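Local coordinates for protein FKBO (PDB 4BPS) that hydrolyses chorismate to pyruvate and a dihydroxycyclohexadienecarboxylic acid, a step in making the immunosuppressants FK506 and FK520, at residues 37-42 with 91-96; 42-47 with 138-143; 120-125 with 191-196; 288-293 with 314-319. One frame throughout, in Å; residues are numbered along the deposited sequence.

Contact 1: residues 37-42 with 91-96; sequences TVLGLI and AWARTD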
loop_
_atom_site.group_PDB
_atom_site.type_symbol
_atom_site.label_atom_id
_atom_site.label_comp_id
_atom_site.label_asym_id
_atom_site.label_seq_id
_atom_site.Cartn_x
_atom_site.Cartn_y
_atom_site.Cartn_z
ATOM N N THR A 37 16.538 -6.758 12.099
ATOM C CA THR A 37 15.577 -5.675 11.930
ATOM C C THR A 37 14.322 -6.074 11.150
ATOM O O THR A 37 13.426 -5.245 10.980
ATOM C CB THR A 37 16.229 -4.477 11.198
ATOM O OG1 THR A 37 16.575 -4.850 9.861
ATOM C CG2 THR A 37 17.477 -3.966 11.944
ATOM N N VAL A 38 14.228 -7.313 10.682
ATOM C CA VAL A 38 13.062 -7.741 9.906
ATOM C C VAL A 38 11.811 -7.703 10.765
ATOM O O VAL A 38 11.775 -8.283 11.850
ATOM C CB VAL A 38 13.282 -9.165 9.333
ATOM C CG1 VAL A 38 12.017 -9.716 8.710
ATOM C CG2 VAL A 38 14.386 -9.162 8.288
ATOM N N LEU A 39 10.788 -7.025 10.255
ATOM C CA LEU A 39 9.480 -6.943 10.893
ATOM C C LEU A 39 8.534 -7.952 10.266
ATOM O O LEU A 39 7.871 -8.677 10.983
ATOM C CB LEU A 39 8.866 -5.555 10.732
ATOM C CG LEU A 39 9.140 -4.460 11.725
ATOM C CD1 LEU A 39 8.532 -3.179 11.209
ATOM C CD2 LEU A 39 8.504 -4.823 13.077
ATOM N N GLY A 40 8.465 -7.994 8.940
ATOM C CA GLY A 40 7.485 -8.843 8.293
ATOM C C GLY A 40 7.748 -8.924 6.810
ATOM O O GLY A 40 8.567 -8.164 6.286
ATOM N N LEU A 41 7.044 -9.840 6.151
ATOM C CA LEU A 41 7.354 -10.214 4.780
ATOM C C LEU A 41 6.081 -10.455 3.986
ATOM O O LEU A 41 5.178 -11.155 4.451
ATOM C CB LEU A 41 8.184 -11.522 4.777
ATOM C CG LEU A 41 9.483 -11.614 5.579
ATOM C CD1 LEU A 41 9.206 -12.170 6.953
ATOM C CD2 LEU A 41 10.439 -12.489 4.837
ATOM N N ILE A 42 6.034 -9.906 2.776
ATOM C CA ILE A 42 4.933 -10.143 1.845
ATOM C C ILE A 42 5.517 -10.749 0.576
ATOM O O ILE A 42 6.349 -10.127 -0.092
ATOM C CB ILE A 42 4.186 -8.833 1.494
ATOM C CG1 ILE A 42 3.681 -8.141 2.771
ATOM C CG2 ILE A 42 3.078 -9.119 0.495
ATOM C CD1 ILE A 42 2.672 -8.945 3.580
ATOM N N ALA A 91 -1.475 -11.230 12.066
ATOM C CA ALA A 91 -0.133 -11.503 12.552
ATOM C C ALA A 91 0.611 -10.190 12.619
ATOM O O ALA A 91 0.584 -9.426 11.655
ATOM C CB ALA A 91 0.586 -12.500 11.657
ATOM N N TRP A 92 1.274 -9.924 13.742
ATOM C CA TRP A 92 1.931 -8.647 13.950
ATOM C C TRP A 92 3.271 -8.799 14.639
ATOM O O TRP A 92 3.530 -9.772 15.352
ATOM C CB TRP A 92 1.012 -7.711 14.753
ATOM C CG TRP A 92 0.528 -8.264 16.073
ATOM C CD1 TRP A 92 -0.637 -8.955 16.301
ATOM C CD2 TRP A 92 1.205 -8.205 17.338
ATOM N NE1 TRP A 92 -0.733 -9.318 17.616
ATOM C CE2 TRP A 92 0.376 -8.852 18.277
ATOM C CE3 TRP A 92 2.422 -7.648 17.768
ATOM C CZ2 TRP A 92 0.729 -8.989 19.617
ATOM C CZ3 TRP A 92 2.761 -7.769 19.126
ATOM C CH2 TRP A 92 1.921 -8.445 20.022
ATOM N N ALA A 93 4.117 -7.801 14.399
ATOM C CA ALA A 93 5.383 -7.646 15.110
ATOM C C ALA A 93 5.533 -6.174 15.435
ATOM O O ALA A 93 5.179 -5.318 14.609
ATOM C CB ALA A 93 6.560 -8.104 14.246
ATOM N N ARG A 94 6.078 -5.871 16.613
ATOM C CA ARG A 94 6.253 -4.475 17.008
ATOM C C ARG A 94 7.668 -4.255 17.518
ATOM O O ARG A 94 8.276 -5.146 18.145
ATOM C CB ARG A 94 5.239 -4.083 18.103
ATOM C CG ARG A 94 5.492 -4.717 19.469
ATOM C CD ARG A 94 4.318 -4.445 20.461
ATOM N NE ARG A 94 4.667 -4.949 21.796
ATOM C CZ ARG A 94 5.428 -4.294 22.678
ATOM N NH1 ARG A 94 5.870 -3.074 22.408
ATOM N NH2 ARG A 94 5.771 -4.859 23.834
ATOM N N THR A 95 8.174 -3.055 17.255
ATOM C CA THR A 95 9.261 -2.485 18.038
ATOM C C THR A 95 8.607 -1.594 19.086
ATOM O O THR A 95 7.390 -1.472 19.119
ATOM C CB THR A 95 10.206 -1.671 17.169
ATOM O OG1 THR A 95 9.505 -0.519 16.683
ATOM C CG2 THR A 95 10.747 -2.513 16.010
ATOM N N ASP A 96 9.362 -0.946 19.972
ATOM C CA ASP A 96 8.698 -0.044 20.894
ATOM C C ASP A 96 8.000 1.111 20.179
ATOM O O ASP A 96 6.965 1.590 20.668
ATOM C CB ASP A 96 9.654 0.449 21.970
ATOM C CG ASP A 96 9.955 -0.636 23.008
ATOM O OD1 ASP A 96 9.108 -1.532 23.241
ATOM O OD2 ASP A 96 11.036 -0.592 23.629
#
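Leu39 meets Ala93 where two beta sheets pack against each other, and it does so at a classic beta bulge: two residues, Leu39 and Gly40, stand opposite the single residue Trp76 on the neighbouring strand 72-77. The bulge belongs to strand 38-44, whereas Ala93 lies on strand 90-94 of the other sheet. At the first bulge position Leu39 takes a helical psi of -49°, which kinks the strand, and its carbonyl O comes to 3.6 Å from Ala93 CB. A methyl suits Ala93 because the two backbones run close here, the CA atoms of Leu39 and Ala93 being 5.9 Å apart. The leucine CG lies anti to the carbonyl carbon, chi1 -88°, which swings CD2 over to strand 90-94, 3.7 Å from Ala93 O, 4.0 Å from Ala93 CB and 4.4 Å from Thr95 CG2. With no hydrogen bond between the segments, the contact is van der Waals, methyl against carbonyl and methyl. Arg94, next to Ala93, points the other way and pairs with Glu83. Gly40, the second bulge residue, continues almost fully extended. Further on, the side chain of Ile42 packs on Val62 and Val102, while its backbone is hydrogen-bonded to that of Glu74.

Contact 2: residues 42-47 with 138-143; sequences IEHGTG and WNYVSG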
loop_
_atom_site.group_PDB
_atom_site.type_symbol
_atom_site.label_atom_id
_atom_site.label_comp_id
_atom_site.label_asym_id
_atom_site.label_seq_id
_atom_site.Cartn_x
_atom_site.Cartn_y
_atom_site.Cartn_z
ATOM N N ILE A 42 6.034 -9.906 2.776
ATOM C CA ILE A 42 4.933 -10.143 1.845
ATOM C C ILE A 42 5.517 -10.749 0.576
ATOM O O ILE A 42 6.349 -10.127 -0.092
ATOM C CB ILE A 42 4.186 -8.833 1.494
ATOM C CG1 ILE A 42 3.681 -8.141 2.771
ATOM C CG2 ILE A 42 3.078 -9.119 0.495
ATOM C CD1 ILE A 42 2.672 -8.945 3.580
ATOM N N GLU A 43 5.093 -11.973 0.278
ATOM C CA GLU A 43 5.577 -12.684 -0.912
ATOM C C GLU A 43 4.657 -12.431 -2.095
ATOM O O GLU A 43 3.518 -12.892 -2.133
ATOM C CB GLU A 43 5.666 -14.185 -0.626
ATOM C CG GLU A 43 6.568 -14.464 0.559
ATOM C CD GLU A 43 6.669 -15.921 0.898
ATOM O OE1 GLU A 43 5.668 -16.648 0.734
ATOM O OE2 GLU A 43 7.748 -16.343 1.352
ATOM N N HIS A 44 5.135 -11.655 -3.067
ATOM C CA HIS A 44 4.397 -11.398 -4.302
ATOM C C HIS A 44 4.708 -12.485 -5.297
ATOM O O HIS A 44 5.862 -12.800 -5.534
ATOM C CB HIS A 44 4.837 -10.055 -4.890
ATOM C CG HIS A 44 4.447 -8.903 -4.028
ATOM N ND1 HIS A 44 3.171 -8.379 -4.025
ATOM C CD2 HIS A 44 5.159 -8.230 -3.094
ATOM C CE1 HIS A 44 3.125 -7.414 -3.119
ATOM N NE2 HIS A 44 4.318 -7.297 -2.550
ATOM N N GLY A 45 3.694 -13.088 -5.887
ATOM C CA GLY A 45 3.941 -14.197 -6.785
ATOM C C GLY A 45 2.641 -14.702 -7.385
ATOM O O GLY A 45 1.660 -13.951 -7.493
ATOM N N THR A 46 2.642 -15.984 -7.732
ATOM C CA THR A 46 1.566 -16.589 -8.493
ATOM C C THR A 46 0.642 -17.475 -7.637
ATOM O O THR A 46 -0.049 -18.359 -8.149
ATOM C CB THR A 46 2.121 -17.388 -9.697
ATOM O OG1 THR A 46 2.964 -18.438 -9.194
ATOM C CG2 THR A 46 2.896 -16.510 -10.644
ATOM N N GLY A 47 0.543 -17.175 -6.348
ATOM C CA GLY A 47 -0.370 -17.886 -5.478
ATOM C C GLY A 47 -0.510 -17.150 -4.155
ATOM O O GLY A 47 -0.020 -16.022 -3.992
ATOM N N TRP A 138 -2.042 -1.421 2.735
ATOM C CA TRP A 138 -2.137 -2.020 1.405
ATOM C C TRP A 138 -3.312 -2.985 1.418
ATOM O O TRP A 138 -3.520 -3.707 2.396
ATOM C CB TRP A 138 -0.897 -2.818 1.043
ATOM C CG TRP A 138 0.390 -2.058 0.852
ATOM C CD1 TRP A 138 0.963 -1.725 -0.339
ATOM C CD2 TRP A 138 1.301 -1.597 1.888
ATOM N NE1 TRP A 138 2.175 -1.103 -0.120
ATOM C CE2 TRP A 138 2.399 -0.998 1.229
ATOM C CE3 TRP A 138 1.302 -1.647 3.286
ATOM C CZ2 TRP A 138 3.494 -0.459 1.921
ATOM C CZ3 TRP A 138 2.385 -1.110 3.970
ATOM C CH2 TRP A 138 3.471 -0.531 3.284
ATOM N N ASN A 139 -4.023 -3.025 0.299
ATOM C CA ASN A 139 -5.160 -3.924 0.101
ATOM C C ASN A 139 -4.965 -4.633 -1.230
ATOM O O ASN A 139 -4.973 -3.998 -2.288
ATOM C CB ASN A 139 -6.485 -3.145 0.071
ATOM C CG ASN A 139 -6.632 -2.213 1.255
ATOM O OD1 ASN A 139 -7.017 -2.644 2.333
ATOM N ND2 ASN A 139 -6.298 -0.925 1.062
ATOM N N TYR A 140 -4.779 -5.951 -1.145
ATOM C CA TYR A 140 -4.600 -6.811 -2.329
ATOM C C TYR A 140 -5.923 -7.555 -2.488
ATOM O O TYR A 140 -6.247 -8.424 -1.674
ATOM C CB TYR A 140 -3.423 -7.755 -2.134
ATOM C CG TYR A 140 -2.112 -7.007 -1.894
ATOM C CD1 TYR A 140 -1.458 -6.383 -2.952
ATOM C CD2 TYR A 140 -1.546 -6.901 -0.630
ATOM C CE1 TYR A 140 -0.280 -5.702 -2.772
ATOM C CE2 TYR A 140 -0.356 -6.219 -0.427
ATOM C CZ TYR A 140 0.281 -5.620 -1.503
ATOM O OH TYR A 140 1.455 -4.937 -1.379
ATOM N N VAL A 141 -6.696 -7.163 -3.509
ATOM C CA VAL A 141 -8.118 -7.494 -3.618
ATOM C C VAL A 141 -8.315 -8.448 -4.785
ATOM O O VAL A 141 -8.262 -8.030 -5.939
ATOM C CB VAL A 141 -8.950 -6.199 -3.803
ATOM C CG1 VAL A 141 -10.451 -6.523 -3.932
ATOM C CG2 VAL A 141 -8.717 -5.210 -2.648
ATOM N N SER A 142 -8.560 -9.724 -4.493
ATOM C CA SER A 142 -8.792 -10.703 -5.532
ATOM C C SER A 142 -10.005 -10.339 -6.402
ATOM O O SER A 142 -11.107 -10.119 -5.904
ATOM C CB SER A 142 -9.045 -12.044 -4.907
ATOM O OG SER A 142 -9.323 -13.008 -5.899
ATOM N N GLY A 143 -9.802 -10.270 -7.709
ATOM C CA GLY A 143 -10.911 -9.992 -8.612
ATOM C C GLY A 143 -11.460 -8.589 -8.432
ATOM O O GLY A 143 -12.684 -8.396 -8.450
#
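An offset edge-to-face aromatic pair, His44 against Tyr140, bridges the gap between two beta sheets, strand 38-44 carrying the histidine and strand 133-142 the tyrosine. The imidazole turns an edge toward the phenol face, with planes at 73° and ring centroids 5.5 Å apart. His44 CE1 leads, reaching 3.5 Å from Tyr140 OH and 3.7 Å from Tyr140 CZ. With CG anti to the carbonyl carbon (chi1 -59°), the phenol of Tyr140 projects across the gap, and the two side chains cross at about a right angle; an aromatic pair suits this place, since the CA atoms of His44 and Tyr140 are 10.3 Å apart. The histidine is fixed in rotation by its nitrogens, ND1 bonded to Thr64 OG1 and NE2 to Glu74 OE1, while Phe72 stacks on its ring. Tyr140 OH is hydrogen-bonded to Lys297 NZ of strand 296-300. A leucine at Tyr140 would probably leave Lys297 without this hydroxyl and His44 CE1 facing a gap. One residue earlier, Asn139 touches the bound 3-(2-carboxyethyl)benzoic acid. The side chain of Tyr140 is about 9 Å from that of Glu338, the proton acceptor, which places the aromatic pair beside the ligand pocket, at the sheet interface of this YjgF-type fold.

Contact 3: residues 120-125 with 191-196; sequences TNVFQL and CVFLAA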
loop_
_atom_site.group_PDB
_atom_site.type_symbol
_atom_site.label_atom_id
_atom_site.label_comp_id
_atom_site.label_asym_id
_atom_site.label_seq_id
_atom_site.Cartn_x
_atom_site.Cartn_y
_atom_site.Cartn_z
ATOM N N THR A 120 -12.113 -3.287 11.323
ATOM C CA THR A 120 -12.413 -3.116 12.749
ATOM C C THR A 120 -11.314 -3.741 13.599
ATOM O O THR A 120 -10.856 -3.162 14.578
ATOM C CB THR A 120 -13.762 -3.731 13.103
ATOM O OG1 THR A 120 -14.823 -2.947 12.538
ATOM C CG2 THR A 120 -13.965 -3.781 14.621
ATOM N N ASN A 121 -10.908 -4.940 13.213
ATOM C CA ASN A 121 -9.896 -5.653 13.974
ATOM C C ASN A 121 -8.536 -4.938 13.894
ATOM O O ASN A 121 -7.817 -4.869 14.896
ATOM C CB ASN A 121 -9.788 -7.107 13.517
ATOM C CG ASN A 121 -11.007 -7.916 13.922
ATOM O OD1 ASN A 121 -11.701 -7.554 14.869
ATOM N ND2 ASN A 121 -11.297 -8.971 13.189
ATOM N N VAL A 122 -8.200 -4.376 12.733
ATOM C CA VAL A 122 -6.980 -3.577 12.604
ATOM C C VAL A 122 -7.021 -2.340 13.512
ATOM O O VAL A 122 -6.068 -2.075 14.279
ATOM C CB VAL A 122 -6.734 -3.191 11.139
ATOM C CG1 VAL A 122 -5.616 -2.162 11.008
ATOM C CG2 VAL A 122 -6.419 -4.427 10.290
ATOM N N PHE A 123 -8.105 -1.569 13.446
ATOM C CA PHE A 123 -8.213 -0.380 14.290
ATOM C C PHE A 123 -8.154 -0.775 15.759
ATOM O O PHE A 123 -7.491 -0.111 16.569
ATOM C CB PHE A 123 -9.493 0.402 14.016
ATOM C CG PHE A 123 -9.577 1.020 12.637
ATOM C CD1 PHE A 123 -8.554 1.797 12.105
ATOM C CD2 PHE A 123 -10.724 0.856 11.882
ATOM C CE1 PHE A 123 -8.676 2.377 10.852
ATOM C CE2 PHE A 123 -10.843 1.411 10.611
ATOM C CZ PHE A 123 -9.822 2.176 10.101
ATOM N N GLN A 124 -8.854 -1.850 16.132
ATOM C CA GLN A 124 -8.844 -2.276 17.525
ATOM C C GLN A 124 -7.468 -2.723 17.990
ATOM O O GLN A 124 -7.094 -2.435 19.119
ATOM C CB GLN A 124 -9.864 -3.383 17.730
ATOM C CG GLN A 124 -9.932 -3.868 19.169
ATOM C CD GLN A 124 -10.080 -2.731 20.223
ATOM O OE1 GLN A 124 -10.857 -1.795 20.041
ATOM N NE2 GLN A 124 -9.327 -2.823 21.322
ATOM N N LEU A 125 -6.721 -3.443 17.143
ATOM C CA LEU A 125 -5.386 -3.890 17.516
ATOM C C LEU A 125 -4.443 -2.692 17.697
ATOM O O LEU A 125 -3.649 -2.636 18.635
ATOM C CB LEU A 125 -4.801 -4.835 16.455
ATOM C CG LEU A 125 -3.450 -5.447 16.850
ATOM C CD1 LEU A 125 -3.625 -6.448 17.981
ATOM C CD2 LEU A 125 -2.786 -6.100 15.630
ATOM N N CYS A 191 -4.860 -7.418 3.740
ATOM C CA CYS A 191 -4.514 -6.090 4.230
ATOM C C CYS A 191 -3.184 -6.137 4.984
ATOM O O CYS A 191 -2.971 -6.994 5.857
ATOM C CB CYS A 191 -5.612 -5.573 5.158
ATOM S SG CYS A 191 -5.271 -3.961 5.942
ATOM N N VAL A 192 -2.285 -5.226 4.604
ATOM C CA VAL A 192 -1.000 -5.063 5.261
ATOM C C VAL A 192 -0.972 -3.654 5.820
ATOM O O VAL A 192 -1.448 -2.735 5.158
ATOM C CB VAL A 192 0.153 -5.256 4.235
ATOM C CG1 VAL A 192 1.521 -5.128 4.883
ATOM C CG2 VAL A 192 0.011 -6.570 3.489
ATOM N N PHE A 193 -0.384 -3.450 6.998
ATOM C CA PHE A 193 -0.323 -2.095 7.529
ATOM C C PHE A 193 0.900 -1.864 8.404
ATOM O O PHE A 193 1.455 -2.807 9.015
ATOM C CB PHE A 193 -1.601 -1.726 8.315
ATOM C CG PHE A 193 -1.812 -2.563 9.545
ATOM C CD1 PHE A 193 -2.455 -3.796 9.458
ATOM C CD2 PHE A 193 -1.364 -2.124 10.787
ATOM C CE1 PHE A 193 -2.639 -4.578 10.584
ATOM C CE2 PHE A 193 -1.549 -2.899 11.916
ATOM C CZ PHE A 193 -2.186 -4.132 11.805
ATOM N N LEU A 194 1.313 -0.603 8.428
ATOM C CA LEU A 194 2.300 -0.090 9.364
ATOM C C LEU A 194 1.621 0.942 10.258
ATOM O O LEU A 194 0.766 1.703 9.793
ATOM C CB LEU A 194 3.428 0.613 8.606
ATOM C CG LEU A 194 4.396 -0.303 7.865
ATOM C CD1 LEU A 194 5.177 0.498 6.825
ATOM C CD2 LEU A 194 5.359 -0.975 8.846
ATOM N N ALA A 195 2.017 0.982 11.530
ATOM C CA ALA A 195 1.461 1.939 12.477
ATOM C C ALA A 195 2.559 2.383 13.446
ATOM O O ALA A 195 3.583 1.705 13.609
ATOM C CB ALA A 195 0.305 1.333 13.257
ATOM N N ALA A 196 2.326 3.528 14.083
ATOM C CA ALA A 196 3.271 4.144 15.001
ATOM C C ALA A 196 2.659 4.345 16.373
ATOM O O ALA A 196 1.479 4.706 16.514
ATOM C CB ALA A 196 3.750 5.484 14.440
#
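Val122 of helix 112-129 presses its two methyls onto the phenyl ring of Phe193 in strand 189-196, and this is the tight part of the contact. CG1 sits over the ring centre, 3.8 Å from the Phe193 centroid and 10° off the ring normal, a clear CH-pi contact. The other methyl, Val122 CG2, reaches the rim of the same ring at Phe193 CE1, also at 3.8 Å. Phe193 can offer its face because chi1 of 64° sets CG between the backbone N and the carbonyl carbon and carries the ring out toward the helix, while valine, short and branched, sets a methyl over its centre. Packing is looser one helical turn on, where Leu125 CD2 approaches the ring edge near its plane, 4.3 Å from Phe193 CZ. Beyond it, Leu125 also touches Ile90 and Trp92. Thr120, Asn121 and Gln124, partly exposed, make no contact with segment 191-196. Without the ring, as with an alanine here, Val122 CG1 would lose its CH-pi partner and a gap is likely to open between helix and strand. No hydrogen bond links the segments; such a purely apolar layer of helix against sheet is characteristic of the alpha/beta layering of the YjgF fold.

Contact 4: residues 288-293 with 314-319; sequences HVLADV and AARLSS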
loop_
_atom_site.group_PDB
_atom_site.type_symbol
_atom_site.label_atom_id
_atom_site.label_comp_id
_atom_site.label_asym_id
_atom_site.label_seq_id
_atom_site.Cartn_x
_atom_site.Cartn_y
_atom_site.Cartn_z
ATOM N N HIS A 288 11.568 16.498 -2.685
ATOM C CA HIS A 288 12.172 15.372 -3.387
ATOM C C HIS A 288 11.823 15.426 -4.867
ATOM O O HIS A 288 10.937 16.178 -5.285
ATOM C CB HIS A 288 11.697 14.052 -2.749
ATOM C CG HIS A 288 12.296 13.854 -1.397
ATOM N ND1 HIS A 288 13.643 13.611 -1.239
ATOM C CD2 HIS A 288 11.791 13.973 -0.143
ATOM C CE1 HIS A 288 13.935 13.541 0.046
ATOM N NE2 HIS A 288 12.831 13.760 0.735
ATOM N N VAL A 289 12.548 14.614 -5.628
ATOM C CA VAL A 289 12.321 14.398 -7.047
ATOM C C VAL A 289 12.178 12.898 -7.291
ATOM O O VAL A 289 12.486 12.075 -6.407
ATOM C CB VAL A 289 13.473 14.990 -7.897
ATOM C CG1 VAL A 289 13.498 16.519 -7.757
ATOM C CG2 VAL A 289 14.814 14.355 -7.512
ATOM N N LEU A 290 11.717 12.521 -8.484
ATOM C CA LEU A 290 11.487 11.103 -8.742
ATOM C C LEU A 290 12.721 10.241 -8.548
ATOM O O LEU A 290 12.601 9.082 -8.111
ATOM C CB LEU A 290 10.949 10.872 -10.145
ATOM C CG LEU A 290 9.502 11.288 -10.360
ATOM C CD1 LEU A 290 9.141 11.012 -11.830
ATOM C CD2 LEU A 290 8.568 10.530 -9.444
ATOM N N ALA A 291 13.906 10.782 -8.855
ATOM C CA ALA A 291 15.136 10.014 -8.697
ATOM C C ALA A 291 15.423 9.623 -7.242
ATOM O O ALA A 291 16.283 8.766 -7.004
ATOM C CB ALA A 291 16.332 10.787 -9.259
ATOM N N ASP A 292 14.706 10.240 -6.301
ATOM C CA ASP A 292 14.889 9.933 -4.882
ATOM C C ASP A 292 14.027 8.765 -4.419
ATOM O O ASP A 292 14.234 8.242 -3.328
ATOM C CB ASP A 292 14.509 11.128 -4.004
ATOM C CG ASP A 292 15.348 12.352 -4.253
ATOM O OD1 ASP A 292 16.507 12.222 -4.689
ATOM O OD2 ASP A 292 14.814 13.460 -3.974
ATOM N N VAL A 293 13.046 8.363 -5.232
ATOM C CA VAL A 293 12.111 7.335 -4.803
ATOM C C VAL A 293 12.752 5.965 -4.988
ATOM O O VAL A 293 13.527 5.726 -5.920
ATOM C CB VAL A 293 10.768 7.463 -5.581
ATOM C CG1 VAL A 293 9.748 6.456 -5.062
ATOM C CG2 VAL A 293 10.204 8.875 -5.466
ATOM N N ALA A 314 11.878 3.512 -16.622
ATOM C CA ALA A 314 13.333 3.545 -16.650
ATOM C C ALA A 314 13.865 4.892 -17.153
ATOM O O ALA A 314 14.996 5.268 -16.839
ATOM C CB ALA A 314 13.873 2.423 -17.502
ATOM N N ALA A 315 13.079 5.624 -17.940
ATOM C CA ALA A 315 13.512 6.918 -18.408
ATOM C C ALA A 315 13.390 8.000 -17.338
ATOM O O ALA A 315 13.951 9.084 -17.511
ATOM C CB ALA A 315 12.695 7.328 -19.644
ATOM N N ARG A 316 12.621 7.740 -16.275
ATOM C CA ARG A 316 12.423 8.763 -15.251
ATOM C C ARG A 316 12.923 8.386 -13.865
ATOM O O ARG A 316 13.339 9.272 -13.121
ATOM C CB ARG A 316 10.953 9.170 -15.195
ATOM C CG ARG A 316 10.545 9.904 -16.503
ATOM C CD ARG A 316 9.091 10.321 -16.566
ATOM N NE ARG A 316 8.760 11.322 -15.558
ATOM C CZ ARG A 316 7.540 11.826 -15.403
ATOM N NH1 ARG A 316 6.527 11.382 -16.165
ATOM N NH2 ARG A 316 7.316 12.716 -14.451
ATOM N N LEU A 317 12.884 7.096 -13.510
ATOM C CA LEU A 317 13.323 6.650 -12.191
ATOM C C LEU A 317 14.846 6.510 -12.142
ATOM O O LEU A 317 15.501 6.417 -13.178
ATOM C CB LEU A 317 12.672 5.304 -11.839
ATOM C CG LEU A 317 11.146 5.334 -11.783
ATOM C CD1 LEU A 317 10.624 3.939 -11.515
ATOM C CD2 LEU A 317 10.610 6.348 -10.761
ATOM N N SER A 318 15.415 6.494 -10.945
ATOM C CA SER A 318 16.851 6.323 -10.844
ATOM C C SER A 318 17.246 4.921 -11.269
ATOM O O SER A 318 16.533 3.949 -10.952
ATOM C CB SER A 318 17.301 6.566 -9.414
ATOM O OG SER A 318 18.684 6.235 -9.263
ATOM N N SER A 319 18.406 4.802 -11.915
ATOM C CA SER A 319 18.877 3.484 -12.330
ATOM C C SER A 319 19.202 2.585 -11.136
ATOM O O SER A 319 19.243 1.356 -11.272
ATOM C CB SER A 319 20.113 3.598 -13.213
ATOM O OG SER A 319 21.238 4.051 -12.482
HETATM O O HOH W 1 13.692 6.611 -8.662
#
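Leu290 sets its CG anti to the carbonyl carbon, chi1 -73°, and Arg316 bends its chain at chi3, 65°; these torsions bring Leu290 CD1 against the NE and NH2 side of the Arg316 guanidinium. CD1 of Leu290 comes to 3.6 Å from Arg316 NH2, approaching obliquely. The contact joins the loop before strand 296-300 to the loop between helix 306-314 and strand 323-327, with helix 259-274 packed beside them. That helix holds the arginine, NH1 pairing with Glu264 and NH2 with Asp268, and a leucine methyl makes no polar claim on it. At the other end Ser318 CB packs 3.4 Å from Ala291 O; small residues suit both positions, as the CA atoms of Ala291 and Ser318 are 4.6 Å apart. Within 288-293, Asp292 OD2 ties the 3-10 turn together: His288 ND1, at 3.0 Å from OD2, and Val289 N, at 3.0 Å from OD2, reach the oxygen from opposite faces of the carboxylate plane. With two N-H donors on one oxygen, Asp292 is likely to stay ionised. No direct hydrogen bond joins the loops, and water 1 is their polar link, donating to Leu290 O at 2.8 Å and to Val293 O at 2.9 Å, and accepting from Ser318 N at 2.9 Å.

Contacts 1 and 2 share Ile42 on strand 38-44, and their centres lie 18 Å apart. Ile42 also joins them to contact 3, its CD1 packing 3.6 Å from Val192 CG2. A second link runs from contact 1 to contact 3, Trp92 CD1 to Leu125 CD2 at 3.6 Å, and contact 2 is tied to contact 3 by a probable hydrogen bond, Trp138 N to Val192 O at 2.8 Å. Contact 4 stands apart: its nearest atoms are about 12 Å from those of contact 2, and it lies across the chain's centre from contact 3. Contact 2 reaches the pocket, through Asn139; the side chain of Phe193 is about 12 Å from the ligand, and that of Leu317 about 12 Å from that of Glu338.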